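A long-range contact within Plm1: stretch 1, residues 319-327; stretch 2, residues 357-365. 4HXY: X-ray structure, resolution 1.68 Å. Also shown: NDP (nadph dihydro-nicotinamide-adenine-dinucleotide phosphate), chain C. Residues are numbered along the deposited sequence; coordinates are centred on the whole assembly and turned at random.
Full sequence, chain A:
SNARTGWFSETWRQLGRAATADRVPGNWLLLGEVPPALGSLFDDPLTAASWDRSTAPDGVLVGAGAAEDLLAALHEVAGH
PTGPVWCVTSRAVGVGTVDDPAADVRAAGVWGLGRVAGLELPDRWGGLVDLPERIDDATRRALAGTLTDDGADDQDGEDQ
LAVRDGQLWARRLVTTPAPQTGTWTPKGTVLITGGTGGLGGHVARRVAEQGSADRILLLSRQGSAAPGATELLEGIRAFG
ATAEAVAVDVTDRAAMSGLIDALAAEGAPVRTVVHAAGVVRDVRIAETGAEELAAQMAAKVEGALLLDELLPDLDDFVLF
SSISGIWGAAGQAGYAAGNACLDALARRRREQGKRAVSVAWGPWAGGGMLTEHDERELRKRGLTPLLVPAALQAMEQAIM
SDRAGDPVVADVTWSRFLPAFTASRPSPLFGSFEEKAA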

# COMPACT_ATOMS: atom_id res chain seq x y z
N LEU A 319 8.33 -7.54 0.56
CA LEU A 319 6.96 -7.29 1.05
C LEU A 319 5.91 -7.66 -0.00
O LEU A 319 6.01 -7.27 -1.15
CB LEU A 319 6.83 -5.82 1.44
CG LEU A 319 7.87 -5.33 2.46
CD1 LEU A 319 7.72 -3.83 2.74
CD2 LEU A 319 7.79 -6.11 3.76
N PHE A 320 4.91 -8.46 0.40
CA PHE A 320 3.80 -8.79 -0.49
C PHE A 320 2.68 -7.78 -0.31
O PHE A 320 1.92 -7.82 0.67
CB PHE A 320 3.33 -10.21 -0.23
CG PHE A 320 4.07 -11.26 -1.01
CD1 PHE A 320 5.38 -11.09 -1.40
CD2 PHE A 320 3.40 -12.40 -1.41
CE1 PHE A 320 6.04 -12.06 -2.15
CE2 PHE A 320 4.04 -13.38 -2.17
CZ PHE A 320 5.37 -13.22 -2.53
N SER A 321 2.63 -6.84 -1.24
CA SER A 321 1.61 -5.83 -1.28
C SER A 321 0.52 -6.21 -2.29
O SER A 321 0.45 -7.35 -2.73
CB SER A 321 2.27 -4.48 -1.59
OG SER A 321 1.34 -3.42 -1.51
N SER A 322 -0.32 -5.26 -2.65
CA SER A 322 -1.51 -5.53 -3.47
C SER A 322 -1.84 -4.33 -4.34
O SER A 322 -1.58 -3.19 -3.93
CB SER A 322 -2.73 -5.79 -2.58
OG SER A 322 -3.91 -5.91 -3.38
N ILE A 323 -2.43 -4.61 -5.51
CA ILE A 323 -3.08 -3.56 -6.33
C ILE A 323 -4.06 -2.70 -5.51
O ILE A 323 -4.31 -1.55 -5.84
CB ILE A 323 -3.78 -4.16 -7.56
CG1 ILE A 323 -4.72 -5.31 -7.16
CG2 ILE A 323 -2.70 -4.62 -8.56
CD1 ILE A 323 -5.66 -5.77 -8.27
N SER A 324 -4.60 -3.25 -4.44
CA SER A 324 -5.52 -2.49 -3.58
C SER A 324 -4.89 -1.20 -3.08
O SER A 324 -5.54 -0.15 -3.01
CB SER A 324 -6.00 -3.33 -2.40
OG SER A 324 -6.97 -2.63 -1.66
N GLY A 325 -3.61 -1.27 -2.74
CA GLY A 325 -2.90 -0.10 -2.25
C GLY A 325 -2.39 0.80 -3.36
O GLY A 325 -1.78 1.84 -3.09
N ILE A 326 -2.58 0.38 -4.63
CA ILE A 326 -2.11 1.14 -5.76
C ILE A 326 -3.25 1.99 -6.32
O ILE A 326 -3.09 3.20 -6.55
CB ILE A 326 -1.56 0.21 -6.89
CG1 ILE A 326 -0.37 -0.61 -6.40
CG2 ILE A 326 -1.17 1.07 -8.14
CD1 ILE A 326 0.85 0.24 -6.01
N TRP A 327 -4.39 1.34 -6.56
CA TRP A 327 -5.54 2.05 -7.10
C TRP A 327 -6.83 1.98 -6.31
O TRP A 327 -7.74 2.78 -6.57
CB TRP A 327 -5.77 1.66 -8.55
CG TRP A 327 -5.95 0.21 -8.88
CD1 TRP A 327 -6.99 -0.61 -8.54
CD2 TRP A 327 -5.09 -0.57 -9.73
NE1 TRP A 327 -6.81 -1.86 -9.08
CE2 TRP A 327 -5.66 -1.86 -9.83
CE3 TRP A 327 -3.89 -0.31 -10.39
CZ2 TRP A 327 -5.09 -2.87 -10.60
CZ3 TRP A 327 -3.32 -1.32 -11.15
CH2 TRP A 327 -3.92 -2.58 -11.24
N VAL A 357 12.12 -4.70 -1.45
CA VAL A 357 11.16 -4.56 -2.52
C VAL A 357 9.76 -4.87 -2.02
O VAL A 357 9.57 -5.80 -1.24
CB VAL A 357 11.49 -5.43 -3.73
CG1 VAL A 357 11.52 -6.96 -3.37
CG2 VAL A 357 10.52 -5.09 -4.92
N SER A 358 8.80 -4.07 -2.48
CA SER A 358 7.39 -4.33 -2.24
C SER A 358 6.73 -4.61 -3.56
O SER A 358 6.73 -3.75 -4.45
CB SER A 358 6.73 -3.12 -1.58
OG SER A 358 5.37 -3.40 -1.25
N VAL A 359 6.20 -5.81 -3.73
CA VAL A 359 5.53 -6.14 -4.99
C VAL A 359 4.03 -6.00 -4.76
O VAL A 359 3.48 -6.70 -3.91
CB VAL A 359 5.83 -7.58 -5.47
CG1 VAL A 359 5.11 -7.88 -6.78
CG2 VAL A 359 7.34 -7.78 -5.69
N ALA A 360 3.40 -5.12 -5.54
CA ALA A 360 1.95 -4.91 -5.45
C ALA A 360 1.28 -5.89 -6.41
O ALA A 360 1.15 -5.64 -7.60
CB ALA A 360 1.61 -3.47 -5.76
N TRP A 361 0.92 -7.05 -5.89
CA TRP A 361 0.31 -8.10 -6.67
C TRP A 361 -1.17 -7.88 -7.01
O TRP A 361 -1.99 -7.47 -6.16
CB TRP A 361 0.36 -9.39 -5.88
CG TRP A 361 1.73 -9.86 -5.53
CD1 TRP A 361 2.29 -9.90 -4.28
CD2 TRP A 361 2.66 -10.48 -6.40
NE1 TRP A 361 3.53 -10.45 -4.35
CE2 TRP A 361 3.78 -10.82 -5.64
CE3 TRP A 361 2.66 -10.73 -7.76
CZ2 TRP A 361 4.91 -11.42 -6.21
CZ3 TRP A 361 3.76 -11.35 -8.32
CH2 TRP A 361 4.88 -11.67 -7.55
N GLY A 362 -1.52 -8.21 -8.25
CA GLY A 362 -2.88 -8.61 -8.55
C GLY A 362 -3.23 -9.96 -7.95
O GLY A 362 -2.42 -10.58 -7.27
N PRO A 363 -4.45 -10.43 -8.21
CA PRO A 363 -4.89 -11.68 -7.65
C PRO A 363 -4.03 -12.83 -8.15
O PRO A 363 -3.56 -12.80 -9.30
CB PRO A 363 -6.33 -11.81 -8.14
CG PRO A 363 -6.42 -10.92 -9.34
CD PRO A 363 -5.49 -9.79 -9.04
N TRP A 364 -3.81 -13.80 -7.28
CA TRP A 364 -3.16 -15.06 -7.65
C TRP A 364 -4.17 -16.19 -7.74
O TRP A 364 -5.13 -16.24 -6.97
CB TRP A 364 -2.20 -15.50 -6.55
CG TRP A 364 -0.90 -14.75 -6.43
CD1 TRP A 364 -0.69 -13.39 -6.43
CD2 TRP A 364 0.38 -15.35 -6.17
NE1 TRP A 364 0.64 -13.11 -6.22
CE2 TRP A 364 1.32 -14.30 -6.04
CE3 TRP A 364 0.81 -16.66 -6.05
CZ2 TRP A 364 2.67 -14.54 -5.82
CZ3 TRP A 364 2.17 -16.90 -5.79
CH2 TRP A 364 3.08 -15.83 -5.68
N ALA A 365 -3.91 -17.11 -8.64
CA ALA A 365 -4.63 -18.39 -8.68
C ALA A 365 -4.08 -19.28 -7.57
O ALA A 365 -3.03 -18.99 -7.00
CB ALA A 365 -4.41 -19.05 -10.04
PA NDP C . -3.65 -16.29 3.47
O1A NDP C . -3.70 -17.67 2.92
O2A NDP C . -4.76 -15.84 4.37
O5B NDP C . -2.27 -16.08 4.24
C5B NDP C . -2.13 -15.05 5.20
C4B NDP C . -1.22 -15.54 6.29
O4B NDP C . -1.01 -14.52 7.25
C3B NDP C . -1.78 -16.71 7.05
O3B NDP C . -0.75 -17.72 7.12
C2B NDP C . -2.09 -16.18 8.43
O2B NDP C . -1.93 -17.28 9.30
C1B NDP C . -1.03 -15.09 8.54
N9A NDP C . -1.24 -14.07 9.56
C8A NDP C . -2.31 -13.21 9.69
N7A NDP C . -2.11 -12.44 10.78
C5A NDP C . -0.91 -12.78 11.34
C6A NDP C . -0.19 -12.32 12.44
N6A NDP C . -0.60 -11.35 13.25
N1A NDP C . 1.02 -12.93 12.72
C2A NDP C . 1.53 -13.93 11.91
N3A NDP C . 0.83 -14.39 10.82
C4A NDP C . -0.37 -13.80 10.55
O3 NDP C . -3.56 -15.20 2.29
PN NDP C . -2.70 -15.25 0.96
O1N NDP C . -3.65 -15.10 -0.16
O2N NDP C . -1.72 -16.35 0.92
O5D NDP C . -1.96 -13.83 0.96
C5D NDP C . -0.76 -13.63 1.66
C4D NDP C . -0.30 -12.20 1.42
O4D NDP C . -0.34 -11.89 0.03
C3D NDP C . -1.20 -11.19 2.10
O3D NDP C . -0.42 -10.25 2.77
C2D NDP C . -1.96 -10.52 0.97
O2D NDP C . -2.33 -9.19 1.27
C1D NDP C . -0.99 -10.66 -0.19
N1N NDP C . -1.68 -10.70 -1.48
C2N NDP C . -2.41 -11.80 -1.85
C3N NDP C . -3.21 -11.82 -2.99
C7N NDP C . -3.93 -13.03 -3.42
O7N NDP C . -4.50 -12.98 -4.68
N7N NDP C . -4.11 -14.12 -2.69
C4N NDP C . -3.00 -10.72 -4.00
C5N NDP C . -2.18 -9.58 -3.51
C6N NDP C . -1.54 -9.62 -2.30
P2B NDP C . -2.47 -17.30 10.81
O1X NDP C . -2.23 -18.72 11.27
O2X NDP C . -3.96 -16.93 10.86
O3X NDP C . -1.74 -16.31 11.62

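Strands 319-322 and 357-361 run side by side in parallel, with 33° between their directions. Five backbone hydrogen bonds join the two stretches. L319 N donates to V357 O at 2.8 Å, and V359 N returns to L319 O at 3.0 Å. S321 N donates to V359 O at 2.8 Å, W361 N to S321 O at 3.2 Å, and I323 N to W361 O at 3.0 Å. Stretch 1 then turns into a weakly bonded helix. S322 OG caps that turn, accepting from S324 N at 2.9 Å.

Side chains alternate between the two faces of the sheet. L319, S321, S358 and A360 share one face. There S321 CB lies 3.3 Å from S358 OG, a van der Waals contact; both serine hydroxyls are hydrogen-bonded elsewhere in the structure. I326 points back toward the second strand. The small A360 side chain leaves room for I326 CG1 to pack 3.5 Å from A360 CB.

F320, S322, V359 and W361 share the other face. The planes of the F320 ring and the W361 five-membered ring stand at 64°, so the indole N-H edge meets the pi face of F320, with W361 NE1 3.5 Å from F320 CG. Apolar contacts extend this packing: F320 CE2 to W364 CZ2 and, beyond the strand, I323 CD1 to P363 CD, both 4.1 Å.

The NADPH lies beside this second face. W364 N donates to its O7N at 2.8 Å.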